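Local coordinates for protein pectate lyase (Bacillus, PDB 3VMV) that probably cleaves pectate by beta-elimination, as a secreted pectate lyase of polysaccharide lyase family 1 with a parallel beta-helix fold, at residues G28-S39 with N60-H71; R38-L48 with H76-I84. All blocks are in the same frame, centred on the assembly; numbering follows the deposited sequence.

Contact 1: G28-S39 with N60-H71; sequences GAQIQQLIDNRS and NSPQSLIDVKNH
S39 OG is gripped by two groups of one residue, H71. The backbone N of H71 donates to S39 OG at 3.0 Å. The ring atom H71 ND1 lies 2.7 Å from S39 OG, in the plane of the imidazole, and either atom could be the donor. The hydroxyl is anti to the S39 backbone N (chi1 -173°), which aims it at the loop. This ties down the last turn of the helix that caps the N-terminal end of the parallel beta-helix, a feature known from pectate lyases. Helix 28-39 runs nearly parallel to the short strand 66-68, with 19° between them and their axes 8.4 Å apart.

Near the middle, Q32 turns about its CB-CG bond (chi2 66°) and lays its amide along the D67 backbone. Q32 OE1 accepts from D67 N at 2.9 Å, on a lone pair in the carbonyl plane. Q32 NE2 donates to D67 O at 3.0 Å. The side-chain amide thus pairs with both backbone polar groups of one strand residue. Q32 NE2 also donates to D36 OD1, one turn on, which fixes the rotation of the amide. A water donates to Q32 OE1 and to L65 O. The D67 carboxylate turns to R98, which belongs to the next coil.

Apolar contacts lie beside this pairing. I31 CG2 meets I66 CG2 at 3.8 Å, the two side chains crossing at about a right angle. I35 CD1 touches V68 CG2 in the same way.

The helix start is tied down too. A29 N donates to N60 O. G28 N donates to N60 OD1, which is also bonded to T57 N. That G28 bond is 3.0 Å long and nearly straight, but G28 N sits above the carbonyl plane of N60 OD1.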
loop_
_atom_site.group_PDB
_atom_site.type_symbol
_atom_site.label_atom_id
_atom_site.label_comp_id
_atom_site.label_asym_id
_atom_site.label_seq_id
_atom_site.Cartn_x
_atom_site.Cartn_y
_atom_site.Cartn_z
ATOM N N GLY A 28 12.662 -3.856 17.277
ATOM C CA GLY A 28 12.563 -4.817 16.197
ATOM C C GLY A 28 12.975 -6.202 16.657
ATOM O O GLY A 28 12.429 -7.202 16.182
ATOM N N ALA A 29 13.927 -6.262 17.576
ATOM C CA ALA A 29 14.320 -7.556 18.140
ATOM C C ALA A 29 13.136 -8.259 18.799
ATOM O O ALA A 29 12.930 -9.449 18.580
ATOM C CB ALA A 29 15.496 -7.411 19.079
ATOM N N GLN A 30 12.314 -7.523 19.549
ATOM C CA GLN A 30 11.145 -8.163 20.154
ATOM C C GLN A 30 10.175 -8.623 19.089
ATOM O O GLN A 30 9.672 -9.731 19.147
ATOM C CB GLN A 30 10.429 -7.222 21.118
ATOM C CG GLN A 30 11.173 -7.030 22.416
ATOM C CD GLN A 30 10.344 -6.277 23.422
ATOM O OE1 GLN A 30 9.824 -5.228 23.102
ATOM N NE2 GLN A 30 10.224 -6.800 24.639
ATOM N N ILE A 31 9.906 -7.771 18.099
ATOM C CA ILE A 31 8.986 -8.166 17.048
ATOM C C ILE A 31 9.492 -9.397 16.296
ATOM O O ILE A 31 8.748 -10.360 16.086
ATOM C CB ILE A 31 8.755 -7.021 16.019
ATOM C CG1 ILE A 31 8.117 -5.823 16.734
ATOM C CG2 ILE A 31 7.826 -7.479 14.935
ATOM C CD1 ILE A 31 7.956 -4.605 15.815
ATOM N N GLN A 32 10.753 -9.357 15.871
ATOM C CA GLN A 32 11.288 -10.479 15.085
ATOM C C GLN A 32 11.294 -11.785 15.909
ATOM O O GLN A 32 10.969 -12.871 15.392
ATOM C CB GLN A 32 12.694 -10.159 14.556
ATOM C CG GLN A 32 13.143 -11.114 13.431
ATOM C CD GLN A 32 12.261 -10.915 12.219
ATOM O OE1 GLN A 32 12.298 -9.854 11.619
ATOM N NE2 GLN A 32 11.469 -11.925 11.861
ATOM N N GLN A 33 11.653 -11.685 17.188
ATOM C CA GLN A 33 11.643 -12.877 18.039
ATOM C C GLN A 33 10.261 -13.429 18.230
ATOM O O GLN A 33 10.079 -14.652 18.249
ATOM C CB GLN A 33 12.250 -12.555 19.383
ATOM C CG GLN A 33 13.698 -12.402 19.263
ATOM C CD GLN A 33 14.308 -11.886 20.543
ATOM O OE1 GLN A 33 13.688 -11.949 21.612
ATOM N NE2 GLN A 33 15.517 -11.351 20.437
ATOM N N LEU A 34 9.271 -12.548 18.410
ATOM C CA LEU A 34 7.915 -13.039 18.549
ATOM C C LEU A 34 7.489 -13.847 17.315
ATOM O O LEU A 34 6.908 -14.934 17.437
ATOM C CB LEU A 34 6.948 -11.884 18.751
ATOM C CG LEU A 34 7.060 -11.170 20.098
ATOM C CD1 LEU A 34 6.180 -9.974 20.040
ATOM C CD2 LEU A 34 6.638 -12.119 21.227
ATOM N N ILE A 35 7.803 -13.320 16.140
ATOM C CA ILE A 35 7.454 -13.980 14.895
ATOM C C ILE A 35 8.170 -15.322 14.780
ATOM O O ILE A 35 7.547 -16.332 14.473
ATOM C CB ILE A 35 7.822 -13.088 13.699
ATOM C CG1 ILE A 35 6.896 -11.860 13.690
ATOM C CG2 ILE A 35 7.795 -13.895 12.391
ATOM C CD1 ILE A 35 7.385 -10.718 12.804
ATOM N N ASP A 36 9.481 -15.323 15.020
ATOM C CA ASP A 36 10.287 -16.528 14.798
ATOM C C ASP A 36 9.983 -17.580 15.863
ATOM O O ASP A 36 9.872 -18.770 15.545
ATOM C CB ASP A 36 11.777 -16.189 14.806
ATOM C CG ASP A 36 12.192 -15.278 13.629
ATOM O OD1 ASP A 36 11.368 -14.979 12.724
ATOM O OD2 ASP A 36 13.363 -14.862 13.618
ATOM N N ASN A 37 9.834 -17.147 17.113
ATOM C CA ASN A 37 9.515 -18.080 18.179
ATOM C C ASN A 37 8.177 -18.754 17.901
ATOM O O ASN A 37 8.029 -19.967 18.092
ATOM C CB ASN A 37 9.461 -17.366 19.526
ATOM C CG ASN A 37 10.835 -16.997 20.055
ATOM O OD1 ASN A 37 11.855 -17.457 19.560
ATOM N ND2 ASN A 37 10.853 -16.178 21.103
ATOM N N ARG A 38 7.193 -17.983 17.454
ATOM C CA ARG A 38 5.918 -18.601 17.135
ATOM C C ARG A 38 6.070 -19.600 15.993
ATOM O O ARG A 38 5.499 -20.690 16.013
ATOM C CB ARG A 38 4.836 -17.566 16.813
ATOM C CG ARG A 38 3.476 -18.238 16.603
ATOM C CD ARG A 38 2.426 -17.250 16.122
ATOM N NE ARG A 38 2.733 -16.850 14.740
ATOM C CZ ARG A 38 1.853 -16.470 13.841
ATOM N NH1 ARG A 38 0.563 -16.344 14.164
ATOM N NH2 ARG A 38 2.289 -16.189 12.611
ATOM N N SER A 39 6.852 -19.221 14.984
ATOM C CA SER A 39 7.011 -20.059 13.804
ATOM C C SER A 39 7.619 -21.422 14.175
ATOM O O SER A 39 7.292 -22.429 13.564
ATOM C CB SER A 39 7.840 -19.319 12.752
ATOM O OG SER A 39 7.885 -20.043 11.522
ATOM N N ASN A 60 17.817 -1.247 16.690
ATOM C CA ASN A 60 17.219 -2.178 17.661
ATOM C C ASN A 60 16.571 -3.423 17.038
ATOM O O ASN A 60 15.834 -4.142 17.712
ATOM C CB ASN A 60 16.278 -1.471 18.683
ATOM C CG ASN A 60 14.993 -0.903 18.047
ATOM O OD1 ASN A 60 14.457 -1.424 17.054
ATOM N ND2 ASN A 60 14.458 0.156 18.702
ATOM N N SER A 61 16.892 -3.671 15.765
ATOM C CA SER A 61 16.363 -4.817 14.993
ATOM C C SER A 61 17.514 -5.675 14.505
ATOM O O SER A 61 18.590 -5.151 14.189
ATOM C CB SER A 61 15.574 -4.332 13.769
ATOM O OG SER A 61 14.512 -3.490 14.224
ATOM N N PRO A 62 17.291 -6.979 14.450
ATOM C CA PRO A 62 18.390 -7.906 14.137
ATOM C C PRO A 62 18.618 -8.116 12.635
ATOM O O PRO A 62 19.683 -8.639 12.285
ATOM C CB PRO A 62 17.926 -9.213 14.774
ATOM C CG PRO A 62 16.406 -9.138 14.675
ATOM C CD PRO A 62 16.071 -7.681 14.908
ATOM N N GLN A 63 17.648 -7.781 11.791
ATOM C CA GLN A 63 17.807 -7.814 10.328
ATOM C C GLN A 63 17.520 -6.421 9.798
ATOM O O GLN A 63 17.030 -5.569 10.541
ATOM C CB GLN A 63 16.809 -8.793 9.684
ATOM C CG GLN A 63 17.033 -10.222 10.159
ATOM C CD GLN A 63 15.949 -11.168 9.684
ATOM O OE1 GLN A 63 15.611 -11.204 8.502
ATOM N NE2 GLN A 63 15.393 -11.924 10.610
ATOM N N SER A 64 17.791 -6.196 8.517
ATOM C CA SER A 64 17.620 -4.853 7.942
ATOM C C SER A 64 16.163 -4.513 7.607
ATOM O O SER A 64 15.875 -3.428 7.111
ATOM C CB SER A 64 18.457 -4.699 6.664
ATOM O OG SER A 64 19.835 -4.749 6.981
ATOM N N LEU A 65 15.259 -5.450 7.873
ATOM C CA LEU A 65 13.811 -5.246 7.735
ATOM C C LEU A 65 13.135 -6.146 8.751
ATOM O O LEU A 65 13.801 -6.982 9.345
ATOM C CB LEU A 65 13.337 -5.553 6.307
ATOM C CG LEU A 65 13.741 -6.865 5.643
ATOM C CD1 LEU A 65 12.952 -8.048 6.222
ATOM C CD2 LEU A 65 13.509 -6.776 4.145
ATOM N N ILE A 66 11.844 -5.922 8.999
ATOM C CA ILE A 66 11.060 -6.777 9.884
ATOM C C ILE A 66 10.447 -7.838 8.989
ATOM O O ILE A 66 9.623 -7.538 8.121
ATOM C CB ILE A 66 9.958 -5.943 10.581
ATOM C CG1 ILE A 66 10.600 -4.839 11.437
ATOM C CG2 ILE A 66 9.075 -6.861 11.437
ATOM C CD1 ILE A 66 11.520 -5.351 12.546
ATOM N N ASP A 67 10.899 -9.070 9.166
ATOM C CA ASP A 67 10.669 -10.169 8.238
ATOM C C ASP A 67 9.463 -10.978 8.713
ATOM O O ASP A 67 9.587 -11.913 9.522
ATOM C CB ASP A 67 11.957 -11.019 8.234
ATOM C CG ASP A 67 12.232 -11.798 6.934
ATOM O OD1 ASP A 67 11.545 -11.655 5.940
ATOM O OD2 ASP A 67 13.199 -12.597 6.957
ATOM N N VAL A 68 8.298 -10.653 8.156
ATOM C CA VAL A 68 7.070 -11.451 8.384
ATOM C C VAL A 68 7.067 -12.616 7.412
ATOM O O VAL A 68 6.483 -12.572 6.328
ATOM C CB VAL A 68 5.788 -10.589 8.305
ATOM C CG1 VAL A 68 4.561 -11.448 8.675
ATOM C CG2 VAL A 68 5.917 -9.382 9.230
ATOM N N LYS A 69 7.816 -13.658 7.795
ATOM C CA LYS A 69 8.138 -14.791 6.954
ATOM C C LYS A 69 8.306 -15.957 7.894
ATOM O O LYS A 69 8.824 -15.813 9.001
ATOM C CB LYS A 69 9.473 -14.550 6.227
ATOM C CG LYS A 69 9.795 -15.617 5.199
ATOM C CD LYS A 69 11.208 -15.431 4.633
ATOM C CE LYS A 69 11.254 -14.197 3.719
ATOM N NZ LYS A 69 12.498 -14.236 2.907
ATOM N N ASN A 70 7.883 -17.120 7.431
ATOM C CA ASN A 70 8.073 -18.324 8.197
ATOM C C ASN A 70 9.561 -18.537 8.421
ATOM O O ASN A 70 10.376 -18.261 7.544
ATOM C CB ASN A 70 7.510 -19.503 7.390
ATOM C CG ASN A 70 7.420 -20.772 8.227
ATOM O OD1 ASN A 70 8.419 -21.416 8.505
ATOM N ND2 ASN A 70 6.213 -21.113 8.635
ATOM N N HIS A 71 9.926 -19.047 9.586
ATOM C CA HIS A 71 11.328 -19.391 9.817
ATOM C C HIS A 71 11.773 -20.501 8.817
ATOM O O HIS A 71 12.946 -20.624 8.520
ATOM C CB HIS A 71 11.561 -19.776 11.306
ATOM C CG HIS A 71 11.274 -21.204 11.595
ATOM N ND1 HIS A 71 9.998 -21.679 11.773
ATOM C CD2 HIS A 71 12.096 -22.278 11.721
ATOM C CE1 HIS A 71 10.039 -22.980 11.982
ATOM N NE2 HIS A 71 11.302 -23.367 11.953
HETATM O O HOH W 1 14.343 -7.838 12.078
HETATM O O HOH W 2 11.381 -14.769 10.028
HETATM O O HOH W 3 6.359 -22.987 10.965
#

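Contact 2: R38-L48 with H76-I84; sequences RSRSNNPDEPL and HEIKNISII
R38 reaches from the helix end to the backbone carbonyl of K79, within the N-terminal coils of the parallel beta-helix. Its CB points at the strand. CG continues anti to the backbone N (chi1 -175°), and the chain then bends at chi3 (70°), which brings the NH1 and NH2 end up to K79 O. NE lies 3.1 Å from P44 O, which sits over one face of the group, but the angle is too poor for a hydrogen bond. CZ packs against I81 CG1. NH1 and NH2 both donate to K79 O, at 3.0 and 2.9 Å, an end-on grip on one atom. NH1 also bonds E46 O at 2.7 Å near the guanidinium plane, with a weak bond to N80 O. At the guanidinium edge NH2 meets I78 CG1, and I81 CD1 comes in obliquely. With an alanine in place of R38, the K79 and E46 carbonyls would probably lose these donors, and a gap would be likely to open beside I78 and I81.

Two further links flank the arginine. N80 ND2 donates almost straight to D45 O at 2.9 Å. N80 OD1 turns to N104 ND2 of the next coil, consistent with a rung of the asparagine ladder of this fold. D45 OD2 forms a salt bridge with K79 NZ at 2.9 Å, and a water joins D45 OD1, E77 O and K79 NZ.

L48 N donates to N80 O, and L48 O accepts from S82 N, so parallel pairing of the strands begins here. The guanidinium lies between the end of helix 28-40, the turn leading into strand 48-52, and strand 78-85.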
loop_
_atom_site.group_PDB
_atom_site.type_symbol
_atom_site.label_atom_id
_atom_site.label_comp_id
_atom_site.label_asym_id
_atom_site.label_seq_id
_atom_site.Cartn_x
_atom_site.Cartn_y
_atom_site.Cartn_z
ATOM N N ARG A 38 7.193 -17.983 17.454
ATOM C CA ARG A 38 5.918 -18.601 17.135
ATOM C C ARG A 38 6.070 -19.600 15.993
ATOM O O ARG A 38 5.499 -20.690 16.013
ATOM C CB ARG A 38 4.836 -17.566 16.813
ATOM C CG ARG A 38 3.476 -18.238 16.603
ATOM C CD ARG A 38 2.426 -17.250 16.122
ATOM N NE ARG A 38 2.733 -16.850 14.740
ATOM C CZ ARG A 38 1.853 -16.470 13.841
ATOM N NH1 ARG A 38 0.563 -16.344 14.164
ATOM N NH2 ARG A 38 2.289 -16.189 12.611
ATOM N N SER A 39 6.852 -19.221 14.984
ATOM C CA SER A 39 7.011 -20.059 13.804
ATOM C C SER A 39 7.619 -21.422 14.175
ATOM O O SER A 39 7.292 -22.429 13.564
ATOM C CB SER A 39 7.840 -19.319 12.752
ATOM O OG SER A 39 7.885 -20.043 11.522
ATOM N N ARG A 40 8.454 -21.445 15.207
ATOM C CA ARG A 40 9.153 -22.661 15.626
ATOM C C ARG A 40 8.343 -23.460 16.657
ATOM O O ARG A 40 8.753 -24.543 17.047
ATOM C CB ARG A 40 10.507 -22.292 16.231
ATOM C CG ARG A 40 11.520 -21.833 15.204
ATOM C CD ARG A 40 12.872 -21.578 15.857
ATOM N NE ARG A 40 13.698 -20.688 15.038
ATOM C CZ ARG A 40 14.000 -19.437 15.383
ATOM N NH1 ARG A 40 13.562 -18.937 16.537
ATOM N NH2 ARG A 40 14.751 -18.692 14.584
ATOM N N SER A 41 7.217 -22.904 17.115
ATOM C CA SER A 41 6.409 -23.515 18.178
ATOM C C SER A 41 5.542 -24.671 17.677
ATOM O O SER A 41 5.488 -24.934 16.461
ATOM C CB SER A 41 5.505 -22.448 18.792
ATOM O OG SER A 41 4.377 -22.224 17.968
ATOM N N ASN A 42 4.830 -25.317 18.608
ATOM C CA ASN A 42 3.927 -26.406 18.228
ATOM C C ASN A 42 2.653 -25.896 17.567
ATOM O O ASN A 42 1.832 -26.681 17.091
ATOM C CB ASN A 42 3.553 -27.277 19.435
ATOM C CG ASN A 42 4.719 -28.080 19.956
ATOM O OD1 ASN A 42 5.516 -28.615 19.186
ATOM N ND2 ASN A 42 4.823 -28.175 21.274
ATOM N N ASN A 43 2.488 -24.579 17.563
ATOM C CA ASN A 43 1.247 -23.954 17.123
ATOM C C ASN A 43 1.591 -22.686 16.335
ATOM O O ASN A 43 1.277 -21.571 16.754
ATOM C CB ASN A 43 0.394 -23.601 18.338
ATOM C CG ASN A 43 -1.067 -23.413 17.998
ATOM O OD1 ASN A 43 -1.473 -23.524 16.842
ATOM N ND2 ASN A 43 -1.875 -23.145 19.019
ATOM N N PRO A 44 2.257 -22.862 15.197
ATOM C CA PRO A 44 2.797 -21.719 14.456
ATOM C C PRO A 44 1.754 -20.780 13.853
ATOM O O PRO A 44 2.096 -19.634 13.565
ATOM C CB PRO A 44 3.607 -22.381 13.342
ATOM C CG PRO A 44 2.984 -23.768 13.193
ATOM C CD PRO A 44 2.588 -24.155 14.563
ATOM N N ASP A 45 0.516 -21.235 13.694
ATOM C CA ASP A 45 -0.517 -20.372 13.111
ATOM C C ASP A 45 -1.440 -19.763 14.157
ATOM O O ASP A 45 -2.429 -19.119 13.795
ATOM C CB ASP A 45 -1.383 -21.168 12.123
ATOM C CG ASP A 45 -0.607 -21.684 10.928
ATOM O OD1 ASP A 45 0.457 -21.122 10.578
ATOM O OD2 ASP A 45 -1.089 -22.655 10.303
ATOM N N GLU A 46 -1.143 -19.989 15.435
ATOM C CA GLU A 46 -1.958 -19.403 16.515
ATOM C C GLU A 46 -1.975 -17.882 16.293
ATOM O O GLU A 46 -0.926 -17.267 16.237
ATOM C CB GLU A 46 -1.345 -19.713 17.879
ATOM C CG GLU A 46 -2.227 -19.167 19.010
ATOM C CD GLU A 46 -1.592 -19.307 20.365
ATOM O OE1 GLU A 46 -0.342 -19.248 20.463
ATOM O OE2 GLU A 46 -2.355 -19.464 21.341
ATOM N N PRO A 47 -3.162 -17.274 16.210
ATOM C CA PRO A 47 -3.193 -15.813 15.944
ATOM C C PRO A 47 -2.404 -15.021 16.986
ATOM O O PRO A 47 -2.453 -15.337 18.191
ATOM C CB PRO A 47 -4.690 -15.462 16.014
ATOM C CG PRO A 47 -5.387 -16.737 15.619
ATOM C CD PRO A 47 -4.495 -17.895 16.116
ATOM N N LEU A 48 -1.691 -13.993 16.504
ATOM C CA LEU A 48 -0.812 -13.192 17.333
ATOM C C LEU A 48 -1.020 -11.726 16.979
ATOM O O LEU A 48 -0.906 -11.343 15.831
ATOM C CB LEU A 48 0.654 -13.582 17.066
ATOM C CG LEU A 48 1.714 -12.754 17.822
ATOM C CD1 LEU A 48 1.585 -12.839 19.340
ATOM C CD2 LEU A 48 3.144 -13.142 17.370
ATOM N N HIS A 76 6.952 -21.871 2.899
ATOM C CA HIS A 76 5.995 -22.193 3.950
ATOM C C HIS A 76 5.252 -20.922 4.269
ATOM O O HIS A 76 5.837 -19.847 4.208
ATOM C CB HIS A 76 6.718 -22.658 5.210
ATOM C CG HIS A 76 7.305 -24.027 5.092
ATOM N ND1 HIS A 76 8.535 -24.257 4.517
ATOM C CD2 HIS A 76 6.823 -25.240 5.455
ATOM C CE1 HIS A 76 8.795 -25.552 4.543
ATOM N NE2 HIS A 76 7.771 -26.171 5.105
ATOM N N GLU A 77 3.974 -21.053 4.574
ATOM C CA GLU A 77 3.163 -19.897 4.903
ATOM C C GLU A 77 3.397 -19.407 6.329
ATOM O O GLU A 77 3.770 -20.188 7.229
ATOM C CB GLU A 77 1.676 -20.206 4.666
ATOM C CG GLU A 77 1.411 -20.676 3.210
ATOM C CD GLU A 77 -0.065 -20.908 2.872
ATOM O OE1 GLU A 77 -0.932 -20.946 3.768
ATOM O OE2 GLU A 77 -0.368 -21.043 1.677
ATOM N N ILE A 78 3.221 -18.104 6.524
ATOM C CA ILE A 78 3.075 -17.555 7.863
ATOM C C ILE A 78 1.703 -16.895 7.918
ATOM O O ILE A 78 1.278 -16.272 6.953
ATOM C CB ILE A 78 4.221 -16.565 8.219
ATOM C CG1 ILE A 78 4.078 -16.117 9.680
ATOM C CG2 ILE A 78 4.291 -15.368 7.207
ATOM C CD1 ILE A 78 5.305 -15.321 10.132
ATOM N N LYS A 79 0.981 -17.076 9.012
ATOM C CA LYS A 79 -0.449 -16.712 9.034
ATOM C C LYS A 79 -0.886 -16.002 10.292
ATOM O O LYS A 79 -0.314 -16.185 11.340
ATOM C CB LYS A 79 -1.319 -17.954 8.907
ATOM C CG LYS A 79 -0.945 -18.811 7.682
ATOM C CD LYS A 79 -2.086 -19.739 7.294
ATOM C CE LYS A 79 -1.979 -21.030 8.022
ATOM N NZ LYS A 79 -0.758 -21.758 7.591
ATOM N N ASN A 80 -1.958 -15.224 10.176
ATOM C CA ASN A 80 -2.742 -14.780 11.327
ATOM C C ASN A 80 -1.966 -13.863 12.292
ATOM O O ASN A 80 -1.777 -14.177 13.477
ATOM C CB ASN A 80 -3.318 -15.986 12.098
ATOM C CG ASN A 80 -4.051 -16.967 11.190
ATOM O OD1 ASN A 80 -4.645 -16.605 10.176
ATOM N ND2 ASN A 80 -3.996 -18.250 11.573
ATOM N N ILE A 81 -1.555 -12.712 11.759
ATOM C CA ILE A 81 -0.828 -11.730 12.554
ATOM C C ILE A 81 -1.450 -10.367 12.406
ATOM O O ILE A 81 -1.820 -9.989 11.290
ATOM C CB ILE A 81 0.605 -11.651 12.048
ATOM C CG1 ILE A 81 1.320 -12.963 12.351
ATOM C CG2 ILE A 81 1.345 -10.467 12.697
ATOM C CD1 ILE A 81 2.746 -13.002 11.819
ATOM N N SER A 82 -1.546 -9.610 13.492
ATOM C CA SER A 82 -1.743 -8.164 13.400
ATOM C C SER A 82 -0.574 -7.455 14.066
ATOM O O SER A 82 -0.118 -7.894 15.139
ATOM C CB SER A 82 -3.014 -7.735 14.133
ATOM O OG SER A 82 -4.174 -8.308 13.583
ATOM N N ILE A 83 -0.064 -6.415 13.416
ATOM C CA ILE A 83 0.906 -5.487 14.007
ATOM C C ILE A 83 0.179 -4.158 14.099
ATOM O O ILE A 83 -0.219 -3.605 13.066
ATOM C CB ILE A 83 2.147 -5.380 13.087
ATOM C CG1 ILE A 83 2.838 -6.749 13.073
ATOM C CG2 ILE A 83 3.072 -4.240 13.526
ATOM C CD1 ILE A 83 3.983 -6.865 12.082
ATOM N N ILE A 84 -0.052 -3.696 15.327
ATOM C CA ILE A 84 -0.896 -2.515 15.557
ATOM C C ILE A 84 -0.162 -1.542 16.452
ATOM O O ILE A 84 0.273 -1.905 17.555
ATOM C CB ILE A 84 -2.203 -2.944 16.196
ATOM C CG1 ILE A 84 -2.838 -4.078 15.394
ATOM C CG2 ILE A 84 -3.122 -1.731 16.377
ATOM C CD1 ILE A 84 -4.159 -4.603 16.048
HETATM O O HOH W 4 2.139 -19.107 10.794
HETATM O O HOH W 5 1.763 -22.036 8.238
#

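In the fold
Contacts 1 and 2 lie on the same side of the chain's centre, their own centres 11 Å apart. They share R38 and S39 near the end of helix 28-40. Their segments alternate along the chain: 28-39, 38-48, 60-71, 76-84. Strands 66-68 and 78-85 follow one another, and both pair with strand 97-103. The contacts also touch directly: N70 ND2 probably bonds E77 O, and I35 packs on I78. One helix is thus fastened along its length by contact 1 and at its end by contact 2. Together they hold the helix over the first coils, consistent with the N-terminal cap of pectate lyases.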